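Glyco_hydro_cc domain-containing protein (Trichoderma gamsii, PDB 6UBD) probably binds beta-1,3-glucan oligosaccharides, as an oligosaccharide-binding member of glycoside hydrolase family GH128, subgroup VII. Local coordinates at residues W167-I172 / P196-E201; P27-G32 / H236-A241; A99-F104 / K137-G142. All coordinates share one frame; numbering follows the deposited sequence.

Contact 1: W167-I172 / P196-E201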
loop_
_atom_site.group_PDB
_atom_site.type_symbol
_atom_site.label_atom_id
_atom_site.label_comp_id
_atom_site.label_asym_id
_atom_site.label_seq_id
_atom_site.Cartn_x
_atom_site.Cartn_y
_atom_site.Cartn_z
ATOM N N TRP A 167 -4.374 -11.841 9.384
ATOM C CA TRP A 167 -3.996 -10.412 9.321
ATOM C C TRP A 167 -4.891 -9.557 10.223
ATOM O O TRP A 167 -5.986 -9.896 10.614
ATOM C CB TRP A 167 -3.994 -9.892 7.892
ATOM C CG TRP A 167 -5.277 -9.929 7.130
ATOM C CD1 TRP A 167 -6.184 -8.914 7.044
ATOM C CD2 TRP A 167 -5.709 -10.951 6.232
ATOM N NE1 TRP A 167 -7.176 -9.262 6.171
ATOM C CE2 TRP A 167 -6.919 -10.501 5.644
ATOM C CE3 TRP A 167 -5.208 -12.230 5.907
ATOM C CZ2 TRP A 167 -7.599 -11.291 4.719
ATOM C CZ3 TRP A 167 -5.883 -12.962 4.968
ATOM C CH2 TRP A 167 -7.047 -12.474 4.369
ATOM N N ASP A 168 -4.343 -8.386 10.593
ATOM C CA ASP A 168 -5.056 -7.341 11.385
ATOM C C ASP A 168 -5.714 -6.256 10.484
ATOM O O ASP A 168 -6.810 -5.771 10.855
ATOM C CB ASP A 168 -4.046 -6.715 12.320
ATOM C CG ASP A 168 -3.390 -7.658 13.310
ATOM O OD1 ASP A 168 -4.181 -8.241 14.098
ATOM O OD2 ASP A 168 -2.172 -7.945 13.175
ATOM N N PHE A 169 -5.089 -5.945 9.339
ATOM C CA PHE A 169 -5.621 -4.921 8.420
ATOM C C PHE A 169 -5.519 -5.509 7.009
ATOM O O PHE A 169 -4.547 -6.191 6.668
ATOM C CB PHE A 169 -4.927 -3.535 8.576
ATOM C CG PHE A 169 -3.446 -3.489 8.267
ATOM C CD1 PHE A 169 -2.480 -3.697 9.251
ATOM C CD2 PHE A 169 -2.992 -3.218 6.992
ATOM C CE1 PHE A 169 -1.133 -3.548 8.947
ATOM C CE2 PHE A 169 -1.651 -3.123 6.678
ATOM C CZ PHE A 169 -0.728 -3.253 7.674
ATOM N N THR A 170 -6.539 -5.209 6.190
ATOM C CA THR A 170 -6.641 -5.706 4.823
ATOM C C THR A 170 -5.944 -4.673 3.908
ATOM O O THR A 170 -6.402 -3.442 3.870
ATOM C CB THR A 170 -8.099 -5.895 4.394
ATOM O OG1 THR A 170 -8.716 -6.837 5.310
ATOM C CG2 THR A 170 -8.191 -6.469 3.005
ATOM N N SER A 171 -4.895 -5.006 3.189
ATOM C CA SER A 171 -4.182 -4.090 2.247
ATOM C C SER A 171 -4.884 -4.152 0.915
ATOM O O SER A 171 -5.108 -5.256 0.361
ATOM C CB SER A 171 -2.738 -4.583 2.057
ATOM O OG SER A 171 -2.040 -4.697 3.268
ATOM N N ILE A 172 -5.222 -2.972 0.343
ATOM C CA ILE A 172 -5.899 -2.838 -0.976
ATOM C C ILE A 172 -5.172 -1.850 -1.885
ATOM O O ILE A 172 -4.534 -0.900 -1.398
ATOM C CB ILE A 172 -7.420 -2.563 -0.798
ATOM C CG1 ILE A 172 -7.724 -1.126 -0.362
ATOM C CG2 ILE A 172 -8.002 -3.621 0.170
ATOM C CD1 ILE A 172 -9.248 -0.827 -0.339
ATOM N N PRO A 196 -10.320 -3.522 9.347
ATOM C CA PRO A 196 -9.920 -2.201 8.837
ATOM C C PRO A 196 -9.057 -2.290 7.568
ATOM O O PRO A 196 -8.286 -3.287 7.381
ATOM C CB PRO A 196 -9.120 -1.601 10.008
ATOM C CG PRO A 196 -9.645 -2.333 11.223
ATOM C CD PRO A 196 -9.928 -3.719 10.757
ATOM N N LEU A 197 -9.162 -1.278 6.708
ATOM C CA LEU A 197 -8.474 -1.228 5.426
ATOM C C LEU A 197 -7.264 -0.301 5.453
ATOM O O LEU A 197 -7.363 0.855 5.999
ATOM C CB LEU A 197 -9.459 -0.725 4.360
ATOM C CG LEU A 197 -10.823 -1.421 4.257
ATOM C CD1 LEU A 197 -11.700 -0.717 3.232
ATOM C CD2 LEU A 197 -10.694 -2.970 3.986
ATOM N N TRP A 198 -6.189 -0.674 4.780
ATOM C CA TRP A 198 -5.114 0.248 4.345
ATOM C C TRP A 198 -5.076 0.254 2.842
ATOM O O TRP A 198 -5.015 -0.821 2.183
ATOM C CB TRP A 198 -3.739 -0.177 4.841
ATOM C CG TRP A 198 -3.412 0.017 6.295
ATOM C CD1 TRP A 198 -4.277 0.092 7.346
ATOM C CD2 TRP A 198 -2.081 0.162 6.829
ATOM N NE1 TRP A 198 -3.569 0.263 8.527
ATOM C CE2 TRP A 198 -2.226 0.315 8.230
ATOM C CE3 TRP A 198 -0.821 0.223 6.257
ATOM C CZ2 TRP A 198 -1.128 0.482 9.060
ATOM C CZ3 TRP A 198 0.271 0.409 7.092
ATOM C CH2 TRP A 198 0.101 0.546 8.467
ATOM N N VAL A 199 -5.146 1.476 2.244
ATOM C CA VAL A 199 -4.984 1.638 0.782
ATOM C C VAL A 199 -3.501 1.833 0.511
ATOM O O VAL A 199 -2.968 2.935 0.666
ATOM C CB VAL A 199 -5.821 2.821 0.250
ATOM C CG1 VAL A 199 -5.723 2.933 -1.283
ATOM C CG2 VAL A 199 -7.279 2.669 0.632
ATOM N N THR A 200 -2.796 0.748 0.215
ATOM C CA THR A 200 -1.321 0.751 0.237
ATOM C C THR A 200 -0.707 1.261 -1.085
ATOM O O THR A 200 0.512 1.556 -1.114
ATOM C CB THR A 200 -0.802 -0.620 0.681
ATOM O OG1 THR A 200 -1.242 -1.581 -0.295
ATOM C CG2 THR A 200 -1.237 -0.987 2.109
ATOM N N GLU A 201 -1.527 1.319 -2.129
ATOM C CA GLU A 201 -1.199 2.096 -3.361
ATOM C C GLU A 201 -2.521 2.617 -3.910
ATOM O O GLU A 201 -3.500 1.903 -3.928
ATOM C CB GLU A 201 -0.577 1.297 -4.501
ATOM C CG GLU A 201 0.834 0.739 -4.221
ATOM C CD GLU A 201 1.344 -0.042 -5.415
ATOM O OE1 GLU A 201 1.128 0.416 -6.541
ATOM O OE2 GLU A 201 1.974 -1.081 -5.245
#
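F169 and W198 lay their rings face to face, the planes 18° apart and the centroid of the phenyl 3.7 Å from that of the indole five-membered ring. Starting at the backbone, F169 CB sits 3.6 Å from the carbonyl oxygen P196 O. The first torsion (chi1 63°) places CG between the backbone N and the carbonyl carbon, turning the ring over the indole. From there CG faces the NE1–CD1 side, CD2 comes to 3.3 Å from W198 CG, and CE2 reaches the ring-fusion atom W198 CD2 at 3.3 Å. CZ ends beside W198 CE3, and CE1 near CZ2. Two broad flat side chains suit this buried place, and the indole is held from its polar edge because W198 NE1 donates to L28 O. Alongside the stack, the two parallel strands are joined by backbone hydrogen bonds: T170 N to P196 O at 2.9 Å, W198 N to T170 O, I172 N to W198 O at 2.8 Å, and T200 N to I172 O. On the other face of the sheet, I172, branched at CB, sets CG1 3.9 Å from V199 CG2, and T170 CB rests on L197 CD2. This face is covered by Y189 of helix 179-193. Strand 170-176, that helix and strand 197-206 form a beta-alpha-beta unit, the repeating element of the (beta/alpha)8 barrel expected for this hydrolase family.

Contact 2: P27-G32 / H236-A241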
loop_
_atom_site.group_PDB
_atom_site.type_symbol
_atom_site.label_atom_id
_atom_site.label_comp_id
_atom_site.label_asym_id
_atom_site.label_seq_id
_atom_site.Cartn_x
_atom_site.Cartn_y
_atom_site.Cartn_z
ATOM N N PRO A 27 -1.827 0.849 17.264
ATOM C CA PRO A 27 -3.021 1.418 16.677
ATOM C C PRO A 27 -2.996 1.106 15.161
ATOM O O PRO A 27 -1.946 1.106 14.527
ATOM C CB PRO A 27 -2.928 2.923 16.945
ATOM C CG PRO A 27 -1.449 3.186 16.966
ATOM C CD PRO A 27 -0.894 1.947 17.645
ATOM N N LEU A 28 -4.148 0.864 14.562
ATOM C CA LEU A 28 -4.182 0.497 13.114
ATOM C C LEU A 28 -4.147 1.742 12.229
ATOM O O LEU A 28 -3.890 1.556 11.023
ATOM C CB LEU A 28 -5.262 -0.547 12.816
ATOM C CG LEU A 28 -5.037 -1.927 13.435
ATOM C CD1 LEU A 28 -6.122 -2.923 13.013
ATOM C CD2 LEU A 28 -3.659 -2.518 13.115
ATOM N N THR A 29 -4.299 2.946 12.755
ATOM C CA THR A 29 -3.830 4.179 12.081
ATOM C C THR A 29 -2.446 4.524 12.614
ATOM O O THR A 29 -2.313 4.698 13.840
ATOM C CB THR A 29 -4.771 5.366 12.289
ATOM O OG1 THR A 29 -5.967 5.092 11.571
ATOM C CG2 THR A 29 -4.213 6.695 11.813
ATOM N N PRO A 30 -1.363 4.606 11.790
ATOM C CA PRO A 30 -0.049 4.951 12.334
ATOM C C PRO A 30 -0.057 6.367 12.913
ATOM O O PRO A 30 -0.415 7.364 12.248
ATOM C CB PRO A 30 0.899 4.848 11.131
ATOM C CG PRO A 30 0.184 3.890 10.218
ATOM C CD PRO A 30 -1.272 4.283 10.367
ATOM N N ASN A 31 0.457 6.478 14.142
ATOM C CA ASN A 31 0.715 7.739 14.872
ATOM C C ASN A 31 -0.303 8.859 14.537
ATOM O O ASN A 31 0.112 9.983 14.170
ATOM C CB ASN A 31 2.136 8.211 14.557
ATOM C CG ASN A 31 2.566 9.330 15.476
ATOM O OD1 ASN A 31 2.103 9.405 16.623
ATOM N ND2 ASN A 31 3.464 10.157 14.987
ATOM N N GLY A 32 -1.597 8.588 14.656
ATOM C CA GLY A 32 -2.644 9.617 14.586
ATOM C C GLY A 32 -2.942 10.187 13.210
ATOM O O GLY A 32 -3.734 11.169 13.162
ATOM N N HIS A 236 -13.770 3.000 7.941
ATOM C CA HIS A 236 -13.063 1.717 7.711
ATOM C C HIS A 236 -11.693 1.903 7.080
ATOM O O HIS A 236 -10.883 0.960 7.159
ATOM C CB HIS A 236 -13.899 0.732 6.863
ATOM C CG HIS A 236 -15.235 0.438 7.414
ATOM N ND1 HIS A 236 -15.436 -0.074 8.692
ATOM C CD2 HIS A 236 -16.463 0.471 6.841
ATOM C CE1 HIS A 236 -16.722 -0.259 8.892
ATOM N NE2 HIS A 236 -17.358 0.021 7.767
ATOM N N VAL A 237 -11.359 3.055 6.517
ATOM C CA VAL A 237 -10.034 3.327 5.944
ATOM C C VAL A 237 -9.152 3.908 7.039
ATOM O O VAL A 237 -9.388 5.029 7.481
ATOM C CB VAL A 237 -10.109 4.256 4.725
ATOM C CG1 VAL A 237 -8.711 4.579 4.205
ATOM C CG2 VAL A 237 -10.936 3.585 3.597
ATOM N N LEU A 238 -8.121 3.174 7.465
ATOM C CA LEU A 238 -7.252 3.644 8.587
ATOM C C LEU A 238 -5.890 4.161 8.081
ATOM O O LEU A 238 -5.175 4.747 8.905
ATOM C CB LEU A 238 -7.114 2.552 9.652
ATOM C CG LEU A 238 -8.400 2.272 10.448
ATOM C CD1 LEU A 238 -8.110 1.388 11.598
ATOM C CD2 LEU A 238 -9.169 3.545 10.898
ATOM N N ALA A 239 -5.547 3.987 6.804
ATOM C CA ALA A 239 -4.276 4.482 6.221
ATOM C C ALA A 239 -4.421 4.479 4.721
ATOM O O ALA A 239 -5.150 3.636 4.152
ATOM C CB ALA A 239 -3.108 3.605 6.659
ATOM N N TYR A 240 -3.717 5.412 4.052
ATOM C CA TYR A 240 -3.680 5.460 2.579
ATOM C C TYR A 240 -2.304 5.939 2.109
ATOM O O TYR A 240 -1.638 6.692 2.848
ATOM C CB TYR A 240 -4.819 6.305 1.993
ATOM C CG TYR A 240 -4.913 7.722 2.496
ATOM C CD1 TYR A 240 -4.086 8.743 1.965
ATOM C CD2 TYR A 240 -5.803 8.056 3.504
ATOM C CE1 TYR A 240 -4.154 10.063 2.452
ATOM C CE2 TYR A 240 -5.901 9.385 3.972
ATOM C CZ TYR A 240 -5.057 10.378 3.447
ATOM O OH TYR A 240 -5.110 11.706 3.924
ATOM N N ALA A 241 -1.924 5.638 0.891
ATOM C CA ALA A 241 -0.583 5.962 0.381
ATOM C C ALA A 241 -0.588 6.180 -1.146
ATOM O O ALA A 241 -0.914 5.298 -1.939
ATOM C CB ALA A 241 0.411 4.884 0.745
#
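T29 OG1 donates a 2.8 Å hydrogen bond to L238 O, in the carbonyl plane and on a lone pair, with a C=O...donor angle of 122°. T29 CA adds a CA-H...O contact to the same oxygen at 3.5 Å. Threonine suits the place through its hydroxyl: with chi1 at -69° this group lies beside the backbone N, directed at L238 O, while the methyl CG2 simply packs beside the same carbonyl. The hydroxyl also brushes the leucine it binds, OG1 being 3.4 Å from L238 CB, and the two side chains run at about a right angle to each other. Next to this polar point is an apolar one: L238 CD1 reaches L28 CB at 3.7 Å, and P196, just before strand 197-206, touches both L28 and L238. Further along, the ring of P30 approaches the small side chain of A239, its CD 4.2 Å from A239 CB; a rigid proline and a compact alanine fit where W52 and W198 crowd both. The loop 27-32 precedes strand 35-38, and it meets strand 237-243 near that strand's beginning. The contact thus lies at the end of the sheet where parallel strands start, consistent with the N-terminal segment covering that end of the (beta/alpha)8 barrel expected for this family.

Contact 3: A99-F104 / K137-G142; sequences AYVMGF and KGAALG
V101 and L141 belong to neighbouring parallel strands of a beta-alpha-beta unit, strand 100-102, helix 120-136 and strand 140-142, within the barrel-like sheet. Their side chains lie alongside each other and point the same way, and here the packing is tightest: V101 CG1 is only 3.3 Å from L141 CD2, closer than usual for two methyls. The valine's first torsion, 55°, puts CG1 between the backbone N and the carbonyl carbon, which directs that branch across to the leucine, while A139 CB approaches it at 4.0 Å from just before strand 140-142. Branched apolar residues suit this face because the connecting helix covers it, with W127 and I131 against L141. The other face carries Y100, M102, A140 and G142. There the alanine methyl A140 CB meets Y100 CD2 at 3.8 Å, obliquely to the ring, whose hydroxyl is hydrogen-bonded to P27 O in the loop 27-32. Opposite M102, G142 presents only its alpha carbon, and the CA atoms of M102 and G142 come to 4.2 Å. The contact is much looser at the surface, where the chain leaves helix 120-136. G138 is exposed and ends the helix in a Schellman motif, its positive phi of 118° being readily adopted by glycine; it barely meets the other strand, and the methyl of A99 points away from 137-142. Backbone bonds persist from A140 N to A99 O through to the far end, where G103 N donates to G142 O at 3.0 Å.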
loop_
_atom_site.group_PDB
_atom_site.type_symbol
_atom_site.label_atom_id
_atom_site.label_comp_id
_atom_site.label_asym_id
_atom_site.label_seq_id
_atom_site.Cartn_x
_atom_site.Cartn_y
_atom_site.Cartn_z
ATOM N N ALA A 99 7.042 -2.611 13.700
ATOM C CA ALA A 99 5.702 -2.335 14.254
ATOM C C ALA A 99 4.595 -2.797 13.279
ATOM O O ALA A 99 3.544 -3.270 13.769
ATOM C CB ALA A 99 5.529 -0.864 14.573
ATOM N N TYR A 100 4.823 -2.686 11.951
ATOM C CA TYR A 100 3.808 -3.026 10.940
ATOM C C TYR A 100 4.494 -3.780 9.793
ATOM O O TYR A 100 5.548 -3.312 9.319
ATOM C CB TYR A 100 3.136 -1.760 10.387
ATOM C CG TYR A 100 2.453 -0.847 11.405
ATOM C CD1 TYR A 100 3.160 0.129 12.091
ATOM C CD2 TYR A 100 1.116 -0.980 11.722
ATOM C CE1 TYR A 100 2.544 0.929 13.057
ATOM C CE2 TYR A 100 0.485 -0.162 12.652
ATOM C CZ TYR A 100 1.216 0.787 13.356
ATOM O OH TYR A 100 0.635 1.597 14.314
ATOM N N VAL A 101 3.865 -4.881 9.327
ATOM C CA VAL A 101 4.427 -5.653 8.191
ATOM C C VAL A 101 3.277 -6.023 7.258
ATOM O O VAL A 101 2.267 -6.574 7.737
ATOM C CB VAL A 101 5.266 -6.837 8.607
ATOM C CG1 VAL A 101 4.524 -7.727 9.480
ATOM C CG2 VAL A 101 5.877 -7.649 7.460
ATOM N N MET A 102 3.488 -5.790 5.966
ATOM C CA MET A 102 2.526 -6.176 4.940
ATOM C C MET A 102 2.991 -7.442 4.187
ATOM O O MET A 102 4.201 -7.583 3.863
ATOM C CB MET A 102 2.347 -5.033 3.911
ATOM C CG MET A 102 1.877 -3.685 4.491
ATOM S SD MET A 102 1.866 -2.315 3.379
ATOM C CE MET A 102 3.608 -2.036 3.072
ATOM N N GLY A 103 2.009 -8.239 3.738
ATOM C CA GLY A 103 2.276 -9.368 2.853
ATOM C C GLY A 103 2.386 -9.019 1.376
ATOM O O GLY A 103 2.651 -7.816 1.004
ATOM N N PHE A 104 2.221 -10.020 0.529
ATOM C CA PHE A 104 2.722 -10.006 -0.859
ATOM C C PHE A 104 2.072 -8.871 -1.696
ATOM O O PHE A 104 0.872 -8.608 -1.549
ATOM C CB PHE A 104 2.545 -11.353 -1.538
ATOM C CG PHE A 104 2.814 -12.508 -0.602
ATOM C CD1 PHE A 104 4.092 -12.757 -0.071
ATOM C CD2 PHE A 104 1.773 -13.307 -0.149
ATOM C CE1 PHE A 104 4.318 -13.759 0.873
ATOM C CE2 PHE A 104 2.001 -14.282 0.818
ATOM C CZ PHE A 104 3.247 -14.498 1.321
ATOM N N LYS A 137 5.499 -11.986 17.600
ATOM C CA LYS A 137 6.438 -11.122 18.353
ATOM C C LYS A 137 5.887 -9.695 18.503
ATOM O O LYS A 137 6.612 -8.850 19.082
ATOM C CB LYS A 137 7.737 -11.110 17.555
ATOM C CG LYS A 137 8.479 -12.420 17.623
ATOM C CD LYS A 137 9.824 -12.393 17.094
ATOM C CE LYS A 137 9.972 -12.271 15.605
ATOM N NZ LYS A 137 11.395 -12.099 15.206
ATOM N N GLY A 138 4.688 -9.367 17.997
ATOM C CA GLY A 138 4.003 -8.086 18.241
ATOM C C GLY A 138 3.728 -7.205 17.029
ATOM O O GLY A 138 3.078 -6.151 17.187
ATOM N N ALA A 139 4.225 -7.564 15.840
ATOM C CA ALA A 139 3.911 -6.712 14.680
ATOM C C ALA A 139 2.405 -6.759 14.361
ATOM O O ALA A 139 1.789 -7.849 14.435
ATOM C CB ALA A 139 4.693 -7.188 13.475
ATOM N N ALA A 140 1.829 -5.623 13.908
ATOM C CA ALA A 140 0.524 -5.618 13.239
ATOM C C ALA A 140 0.713 -6.109 11.792
ATOM O O ALA A 140 1.658 -5.665 11.110
ATOM C CB ALA A 140 -0.090 -4.243 13.245
ATOM N N LEU A 141 -0.163 -7.055 11.380
ATOM C CA LEU A 141 0.002 -7.716 10.056
ATOM C C LEU A 141 -0.987 -7.195 9.002
ATOM O O LEU A 141 -2.192 -7.171 9.310
ATOM C CB LEU A 141 -0.197 -9.244 10.245
ATOM C CG LEU A 141 0.751 -9.957 11.214
ATOM C CD1 LEU A 141 0.539 -11.469 11.122
ATOM C CD2 LEU A 141 2.207 -9.652 10.903
ATOM N N GLY A 142 -0.463 -6.914 7.813
ATOM C CA GLY A 142 -1.317 -6.519 6.697
ATOM C C GLY A 142 -1.461 -7.678 5.728
ATOM O O GLY A 142 -0.478 -8.325 5.349
#

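From the N terminus, the loop 27-32 comes first, but its partner arrives last. Contact 3 is the first to close, when residues 137-142 return through helix 120-136 to lie beside 99-104. Contact 1 follows in series, closing after helix 179-193 when 196-201 joins 167-172. Only then does 236-241 reach back to 27-32, so that contact 2 spans both of the others, and no two loops cross. Backbone bonds from D168 and F169 to L141 O join contacts 1 and 3, and L238 N to L197 O joins contacts 1 and 2. Through P27 O to Y100 OH and L28 O to W198 NE1, the early loop touches strands 100-102 and 197-206 as well as 237-243.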